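Local coordinates for protein dehalogenase-like hydrolase (Ralstonia solanacearum, PDB 3UMB) that probably catalyses the hydrolytic dehalogenation of small (S)-2-haloalkanoic acids to the corresponding (R)-2-hydroxyalkanoic acids, releasing a halide ion, at residues A[37-40]-A[41-45]; A[63-66]-A[67-71]; A[70-73]-A[74-78]. All coordinates share one frame; numbering follows the deposited sequence.

Interaction 1 (A[37-40]-A[41-45]); sequences SVLW and RDRQI. With MG (magnesium ion), chain H.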
loop_
_atom_site.group_PDB
_atom_site.type_symbol
_atom_site.label_atom_id
_atom_site.label_comp_id
_atom_site.label_asym_id
_atom_site.label_seq_id
_atom_site.Cartn_x
_atom_site.Cartn_y
_atom_site.Cartn_z
ATOM N N SER A 37 -7.990 5.292 13.966
ATOM C CA SER A 37 -8.268 3.917 13.628
ATOM C C SER A 37 -8.104 3.809 12.123
ATOM O O SER A 37 -7.399 2.931 11.644
ATOM C CB SER A 37 -9.642 3.448 14.159
ATOM O OG SER A 37 -10.683 3.813 13.288
ATOM N N VAL A 38 -8.668 4.763 11.392
ATOM C CA VAL A 38 -8.370 4.890 9.971
ATOM C C VAL A 38 -6.864 4.972 9.633
ATOM O O VAL A 38 -6.389 4.176 8.806
ATOM C CB VAL A 38 -9.062 6.090 9.332
ATOM C CG1 VAL A 38 -8.728 6.122 7.850
ATOM C CG2 VAL A 38 -10.599 6.005 9.522
ATOM N N LEU A 39 -6.122 5.926 10.238
ATOM C CA LEU A 39 -4.698 6.100 9.918
ATOM C C LEU A 39 -3.909 4.850 10.257
ATOM O O LEU A 39 -3.021 4.464 9.525
ATOM C CB LEU A 39 -4.087 7.327 10.611
ATOM C CG LEU A 39 -2.632 7.656 10.324
ATOM C CD1 LEU A 39 -2.390 7.737 8.820
ATOM C CD2 LEU A 39 -2.195 8.939 11.097
ATOM N N TRP A 40 -4.298 4.197 11.345
ATOM C CA TRP A 40 -3.626 3.015 11.849
ATOM C C TRP A 40 -3.763 1.791 10.931
ATOM O O TRP A 40 -2.769 1.102 10.650
ATOM C CB TRP A 40 -4.209 2.704 13.197
ATOM C CG TRP A 40 -3.580 1.612 13.935
ATOM C CD1 TRP A 40 -2.390 0.998 13.694
ATOM C CD2 TRP A 40 -4.115 1.029 15.097
ATOM N NE1 TRP A 40 -2.153 0.026 14.649
ATOM C CE2 TRP A 40 -3.215 0.027 15.519
ATOM C CE3 TRP A 40 -5.319 1.224 15.817
ATOM C CZ2 TRP A 40 -3.462 -0.768 16.642
ATOM C CZ3 TRP A 40 -5.556 0.445 16.940
ATOM C CH2 TRP A 40 -4.633 -0.551 17.339
ATOM N N ARG A 41 -4.980 1.558 10.446
ATOM C CA ARG A 41 -5.245 0.487 9.481
ATOM C C ARG A 41 -4.513 0.756 8.159
ATOM O O ARG A 41 -3.859 -0.136 7.621
ATOM C CB ARG A 41 -6.751 0.316 9.271
ATOM C CG ARG A 41 -7.185 -0.767 8.253
ATOM C CD ARG A 41 -6.676 -2.207 8.605
ATOM N NE ARG A 41 -7.074 -3.175 7.568
ATOM C CZ ARG A 41 -6.546 -4.401 7.422
ATOM N NH1 ARG A 41 -5.583 -4.845 8.245
ATOM N NH2 ARG A 41 -6.965 -5.193 6.434
ATOM N N ASP A 42 -4.596 1.990 7.667
ATOM C CA ASP A 42 -3.840 2.406 6.491
ATOM C C ASP A 42 -2.367 2.057 6.628
ATOM O O ASP A 42 -1.807 1.377 5.778
ATOM C CB ASP A 42 -3.942 3.915 6.262
ATOM C CG ASP A 42 -3.259 4.385 4.941
ATOM O OD1 ASP A 42 -3.778 4.031 3.836
ATOM O OD2 ASP A 42 -2.220 5.121 5.013
ATOM N N ARG A 43 -1.725 2.546 7.674
ATOM C CA ARG A 43 -0.267 2.326 7.803
ATOM C C ARG A 43 0.069 0.876 8.102
ATOM O O ARG A 43 1.095 0.381 7.660
ATOM C CB ARG A 43 0.408 3.304 8.785
ATOM C CG ARG A 43 0.458 4.731 8.211
ATOM C CD ARG A 43 1.292 4.757 6.933
ATOM N NE ARG A 43 2.024 6.007 6.754
ATOM C CZ ARG A 43 1.546 7.091 6.117
ATOM N NH1 ARG A 43 2.301 8.181 5.958
ATOM N NH2 ARG A 43 0.306 7.124 5.627
ATOM N N GLN A 44 -0.837 0.165 8.782
ATOM C CA GLN A 44 -0.582 -1.251 9.061
ATOM C C GLN A 44 -0.422 -2.022 7.751
ATOM O O GLN A 44 0.551 -2.718 7.534
ATOM C CB GLN A 44 -1.675 -1.823 9.967
ATOM C CG GLN A 44 -1.653 -3.307 10.167
ATOM C CD GLN A 44 -2.959 -3.820 10.759
ATOM O OE1 GLN A 44 -4.025 -3.553 10.212
ATOM N NE2 GLN A 44 -2.879 -4.504 11.923
ATOM N N ILE A 45 -1.360 -1.812 6.854
ATOM C CA ILE A 45 -1.329 -2.429 5.574
ATOM C C ILE A 45 -0.220 -1.849 4.696
ATOM O O ILE A 45 0.501 -2.585 4.087
ATOM C CB ILE A 45 -2.719 -2.404 4.970
ATOM C CG1 ILE A 45 -3.603 -3.370 5.750
ATOM C CG2 ILE A 45 -2.708 -2.854 3.507
ATOM C CD1 ILE A 45 -3.094 -4.872 5.682
HETATM MG MG MG H . -2.954 3.425 1.772
HETATM O O HOH W 1 -2.080 5.512 2.470
HETATM O O HOH W 2 -5.280 3.025 1.945
#
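Leu39 and Arg43, one helical turn apart, leave their backbones on different torsions: Leu39 CG stands trans to its amide nitrogen (chi1 -178°), whereas Arg43 CG lies on the amide side (chi1 -71°) and its chain bends again at chi2 and chi3. The two side chains run at a slant to each other, with Leu39 CD1 4.2 Å from Arg43 CG. The bends fold the guanidinium back toward Asp42, whose OD2 lies in its plane, 3.3 Å from Arg43 NH2, in a salt bridge between sequence neighbours. The other Asp42 oxygen, OD1, takes a magnesium ion at 2.3 Å. The ion also holds two waters and is shared with Asp42 OD1 of the second subunit; Arg43 NH1 reaches that subunit by a salt bridge to its Glu206. Asp46 belongs to the same metal site, and its carboxylate lies close to Asp42 OD2, a repulsion that the metal and Arg43 would probably offset.

All of this rides on helix 33-54 of the helical cap, which is inserted between strands 6-9 and 118-122 of the HAD core. Its i to i+4 bonds include Arg43 N to Leu39 O at 3.0 Å; that of Gln44 N to Trp40 O is 2.8 Å long but bent, 146° at the hydrogen. On another side of the helix Arg41 NH1 donates to Gln44 OE1 at 2.8 Å; the amide oxygen lies in the guanidinium plane, but the donor stands above the amide's carbonyl plane. Ile45 CG1 covers one face of that guanidinium from 3.5 Å above its centre. Trp40 NE1 and Gln44 NE2 both bond to Thr68.

Interaction 2 (A[63-66]-A[67-71]); sequences PFWD and VTVDA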
loop_
_atom_site.group_PDB
_atom_site.type_symbol
_atom_site.label_atom_id
_atom_site.label_comp_id
_atom_site.label_asym_id
_atom_site.label_seq_id
_atom_site.Cartn_x
_atom_site.Cartn_y
_atom_site.Cartn_z
ATOM N N PRO A 63 6.862 -9.738 11.962
ATOM C CA PRO A 63 5.518 -10.312 12.171
ATOM C C PRO A 63 4.467 -9.237 12.327
ATOM O O PRO A 63 4.783 -8.140 12.766
ATOM C CB PRO A 63 5.640 -11.177 13.460
ATOM C CG PRO A 63 7.095 -11.204 13.827
ATOM C CD PRO A 63 7.836 -10.114 13.012
ATOM N N PHE A 64 3.240 -9.585 11.970
ATOM C CA PHE A 64 2.135 -8.670 11.818
ATOM C C PHE A 64 1.858 -7.888 13.089
ATOM O O PHE A 64 1.348 -6.753 13.025
ATOM C CB PHE A 64 0.899 -9.458 11.434
ATOM C CG PHE A 64 -0.260 -8.627 10.896
ATOM C CD1 PHE A 64 -0.081 -7.705 9.853
ATOM C CD2 PHE A 64 -1.533 -8.778 11.401
ATOM C CE1 PHE A 64 -1.135 -7.000 9.340
ATOM C CE2 PHE A 64 -2.622 -8.011 10.894
ATOM C CZ PHE A 64 -2.410 -7.159 9.849
ATOM N N TRP A 65 2.180 -8.506 14.222
ATOM C CA TRP A 65 1.964 -7.937 15.528
ATOM C C TRP A 65 2.825 -6.741 15.678
ATOM O O TRP A 65 2.353 -5.658 16.016
ATOM C CB TRP A 65 2.348 -8.936 16.632
ATOM C CG TRP A 65 2.264 -8.324 18.032
ATOM C CD1 TRP A 65 3.288 -7.757 18.754
ATOM C CD2 TRP A 65 1.100 -8.227 18.851
ATOM N NE1 TRP A 65 2.822 -7.309 19.969
ATOM C CE2 TRP A 65 1.479 -7.594 20.049
ATOM C CE3 TRP A 65 -0.226 -8.636 18.698
ATOM C CZ2 TRP A 65 0.577 -7.354 21.081
ATOM C CZ3 TRP A 65 -1.127 -8.380 19.706
ATOM C CH2 TRP A 65 -0.716 -7.765 20.901
ATOM N N ASP A 66 4.098 -6.953 15.424
ATOM C CA ASP A 66 5.082 -5.897 15.560
ATOM C C ASP A 66 4.872 -4.801 14.503
ATOM O O ASP A 66 5.134 -3.609 14.776
ATOM C CB ASP A 66 6.497 -6.489 15.506
ATOM C CG ASP A 66 6.661 -7.735 16.433
ATOM O OD1 ASP A 66 6.833 -7.589 17.657
ATOM O OD2 ASP A 66 6.592 -8.860 15.939
ATOM N N VAL A 67 4.430 -5.193 13.299
ATOM C CA VAL A 67 4.047 -4.215 12.282
ATOM C C VAL A 67 2.855 -3.395 12.773
ATOM O O VAL A 67 2.744 -2.220 12.433
ATOM C CB VAL A 67 3.731 -4.852 10.871
ATOM C CG1 VAL A 67 3.090 -3.801 9.919
ATOM C CG2 VAL A 67 5.038 -5.525 10.243
ATOM N N THR A 68 1.953 -4.017 13.551
ATOM C CA THR A 68 0.735 -3.340 14.005
ATOM C C THR A 68 1.129 -2.295 15.095
ATOM O O THR A 68 0.584 -1.226 15.176
ATOM C CB THR A 68 -0.344 -4.349 14.446
ATOM O OG1 THR A 68 -0.813 -5.077 13.309
ATOM C CG2 THR A 68 -1.534 -3.667 15.112
ATOM N N VAL A 69 2.114 -2.616 15.905
ATOM C CA VAL A 69 2.639 -1.688 16.909
ATOM C C VAL A 69 3.280 -0.489 16.185
ATOM O O VAL A 69 2.893 0.644 16.423
ATOM C CB VAL A 69 3.627 -2.452 17.840
ATOM C CG1 VAL A 69 4.434 -1.507 18.724
ATOM C CG2 VAL A 69 2.842 -3.503 18.681
ATOM N N ASP A 70 4.189 -0.773 15.241
ATOM C CA ASP A 70 4.795 0.261 14.396
ATOM C C ASP A 70 3.744 1.204 13.805
ATOM O O ASP A 70 3.876 2.419 13.881
ATOM C CB ASP A 70 5.580 -0.359 13.253
ATOM C CG ASP A 70 6.736 -1.175 13.717
ATOM O OD1 ASP A 70 7.113 -0.967 14.876
ATOM O OD2 ASP A 70 7.233 -2.044 12.947
ATOM N N ALA A 71 2.728 0.652 13.172
ATOM C CA ALA A 71 1.715 1.487 12.528
ATOM C C ALA A 71 0.979 2.328 13.574
ATOM O O ALA A 71 0.651 3.488 13.319
ATOM C CB ALA A 71 0.703 0.653 11.709
#
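This is a contact along the first two turns of helix 64-78, where Pro63 occupies the N-cap position and Thr68 folds its hydroxyl back onto the preceding turn. The evidence for the start of the helix is the bond from Val67 N to Pro63 O, 3.0 Å long, 164° at the hydrogen and in the carbonyl plane. At the next residue, Phe64 O is gripped twice by Thr68: OG1 donates to it at 2.7 Å, while the Thr68 N bond to Phe64 O is weak. That N-H is shared with Trp65 O, 3.0 Å from Thr68 N, in a second weak bond. Thr68 OG1 is anti to its own carbonyl carbon (chi1 -68°), which directs it back along the helix to Phe64 O. The same hydroxyl sits 4.1 Å above the centre of one face of the Phe64 ring and accepts a hydrogen bond from Gln44 NE2 of helix 33-54.

Within the cap the helix packs between helices 33-54 and 85-96: Phe64 touches Gln44 and Thr48 of the former, while Val69 meets Met92 of the latter. Trp65 and Val69 form an apolar i to i+4 pair, the methyl CG2 of Val69 4.3 Å from Trp65 CD1. That methyl also lies 3.5 Å from Trp65 O, the acceptor of Val69 N. Further along, Asp70 N bonds Asp66 O at 3.0 Å in an almost straight line, 176°. Asp70's carboxylate curls back over the same carbonyl, with OD2 3.2 Å from Asp66 O, two acceptors side by side; a salt bridge from OD2 to Lys62 probably offsets their repulsion.

Interaction 3 (A[70-73]-A[74-78]); sequences DALR and YACAR. With MG (magnesium ion), chain I.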
loop_
_atom_site.group_PDB
_atom_site.type_symbol
_atom_site.label_atom_id
_atom_site.label_comp_id
_atom_site.label_asym_id
_atom_site.label_seq_id
_atom_site.Cartn_x
_atom_site.Cartn_y
_atom_site.Cartn_z
ATOM N N ASP A 70 4.189 -0.773 15.241
ATOM C CA ASP A 70 4.795 0.261 14.396
ATOM C C ASP A 70 3.744 1.204 13.805
ATOM O O ASP A 70 3.876 2.419 13.881
ATOM C CB ASP A 70 5.580 -0.359 13.253
ATOM C CG ASP A 70 6.736 -1.175 13.717
ATOM O OD1 ASP A 70 7.113 -0.967 14.876
ATOM O OD2 ASP A 70 7.233 -2.044 12.947
ATOM N N ALA A 71 2.728 0.652 13.172
ATOM C CA ALA A 71 1.715 1.487 12.528
ATOM C C ALA A 71 0.979 2.328 13.574
ATOM O O ALA A 71 0.651 3.488 13.319
ATOM C CB ALA A 71 0.703 0.653 11.709
ATOM N N LEU A 72 0.674 1.731 14.724
ATOM C CA LEU A 72 -0.072 2.433 15.766
ATOM C C LEU A 72 0.742 3.611 16.309
ATOM O O LEU A 72 0.205 4.691 16.555
ATOM C CB LEU A 72 -0.384 1.485 16.928
ATOM C CG LEU A 72 -0.945 2.140 18.209
ATOM C CD1 LEU A 72 -2.343 2.669 17.881
ATOM C CD2 LEU A 72 -0.955 1.171 19.359
ATOM N N ARG A 73 2.020 3.340 16.562
ATOM C CA ARG A 73 2.996 4.351 16.932
ATOM C C ARG A 73 3.162 5.474 15.927
ATOM O O ARG A 73 3.162 6.671 16.308
ATOM C CB ARG A 73 4.352 3.727 17.164
ATOM C CG ARG A 73 4.405 2.900 18.435
ATOM C CD ARG A 73 5.748 2.222 18.664
ATOM N NE ARG A 73 5.708 1.447 19.929
ATOM C CZ ARG A 73 6.543 0.461 20.269
ATOM N NH1 ARG A 73 7.518 0.068 19.456
ATOM N NH2 ARG A 73 6.391 -0.154 21.430
ATOM N N TYR A 74 3.348 5.131 14.647
ATOM C CA TYR A 74 3.405 6.195 13.642
ATOM C C TYR A 74 2.092 7.011 13.709
ATOM O O TYR A 74 2.117 8.254 13.709
ATOM C CB TYR A 74 3.607 5.675 12.224
ATOM C CG TYR A 74 3.460 6.778 11.219
ATOM C CD1 TYR A 74 4.568 7.481 10.790
ATOM C CD2 TYR A 74 2.225 7.105 10.698
ATOM C CE1 TYR A 74 4.469 8.517 9.889
ATOM C CE2 TYR A 74 2.085 8.139 9.776
ATOM C CZ TYR A 74 3.242 8.858 9.383
ATOM O OH TYR A 74 3.178 9.907 8.488
ATOM N N ALA A 75 0.949 6.322 13.740
ATOM C CA ALA A 75 -0.347 7.044 13.639
ATOM C C ALA A 75 -0.517 8.028 14.834
ATOM O O ALA A 75 -1.021 9.133 14.692
ATOM C CB ALA A 75 -1.489 6.073 13.580
ATOM N N CYS A 76 -0.038 7.630 16.006
ATOM C CA CYS A 76 -0.188 8.493 17.178
ATOM C C CYS A 76 0.723 9.721 17.112
ATOM O O CYS A 76 0.258 10.794 17.428
ATOM C CB CYS A 76 0.012 7.703 18.469
ATOM S SG CYS A 76 -1.465 6.682 18.839
ATOM N N ALA A 77 1.969 9.534 16.668
ATOM C CA ALA A 77 2.945 10.586 16.466
ATOM C C ALA A 77 2.419 11.592 15.485
ATOM O O ALA A 77 2.433 12.781 15.767
ATOM C CB ALA A 77 4.324 10.008 15.959
ATOM N N ARG A 78 1.908 11.108 14.356
ATOM C CA ARG A 78 1.336 11.955 13.287
ATOM C C ARG A 78 0.123 12.757 13.749
ATOM O O ARG A 78 -0.088 13.877 13.340
ATOM C CB ARG A 78 0.968 11.055 12.106
ATOM C CG ARG A 78 0.056 11.584 11.007
ATOM C CD ARG A 78 0.796 12.277 9.838
ATOM N NE ARG A 78 -0.138 12.483 8.718
ATOM C CZ ARG A 78 -0.301 11.646 7.666
ATOM N NH1 ARG A 78 0.443 10.547 7.486
ATOM N NH2 ARG A 78 -1.217 11.941 6.751
HETATM MG MG MG I . 3.732 14.637 16.418
#
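Four i to i+4 backbone bonds carry helix 64-78 through its last two turns, from Tyr74 N to Asp70 O (2.9 Å, nearly straight) to Ala77 N to Arg73 O (3.1 Å). The Cys76 N bond to Leu72 O is more bent, at 146°, and its donor is tilted from the carbonyl plane. The side chains of the same two residues meet, Leu72 CD1 to Cys76 SG at 4.2 Å, an apolar pair whose members both also touch Leu83 in the loop after the helix. A chi1 of -76° sets Cys76 SG opposite its carbonyl carbon and swings the sulfur back along the helix to within 3.5 Å of Leu72 O. Ala75 CB lies 3.4 Å from Ala71 O, the acceptor of Ala75 N.

Being the C-terminal part of a cap helix that packs on helix 33-54, the segment turns Leu72 onto Trp40, and Tyr74 onto Arg43 and Tyr47. Tyr74 CB stays 3.7 Å from Asp70 O, while its ring leads away from residues 70-73 and runs alongside Arg78. There Arg78 NH1, at the ring edge and in its plane, donates to Tyr74 OH at 3.0 Å; the oxygen is tilted 19° from the guanidinium plane. Arg73 leaves in another direction, extended from CG to NE, and its NH2 forms a salt bridge with Glu88 of helix 85-96.

At the end of the helix Ala77 O binds a magnesium ion, whose site Asn80 completes among the protein ligands through OD1. The carbonyl dipoles at a helix C-terminus would probably favour a cation there. Pro205 of the second subunit packs on Tyr74, and its His203 on Arg78.

How the interactions relate
Interactions 2 and 3 are successive turns of helix 64-78, sharing Asp70 and Ala71 with centres 10 Å apart, and interaction 1 faces both from the preceding helix, 33-54. Its centre is 11 Å from that of interaction 2 and 9 Å from that of interaction 3. Thr68 bridges the two helices, with Gln44 NE2 2.6 Å from its OG1 and Trp40 NE1 3.1 Å from its O. Toward interaction 3, Trp40 NE1 packs on Leu72 CB at 3.2 Å, and Arg43 NH1 comes within 3.4 Å of Arg78 NH1, two like charges. Interactions 1 and 3 each hold a magnesium ligand, at separate sites, and both touch the second subunit.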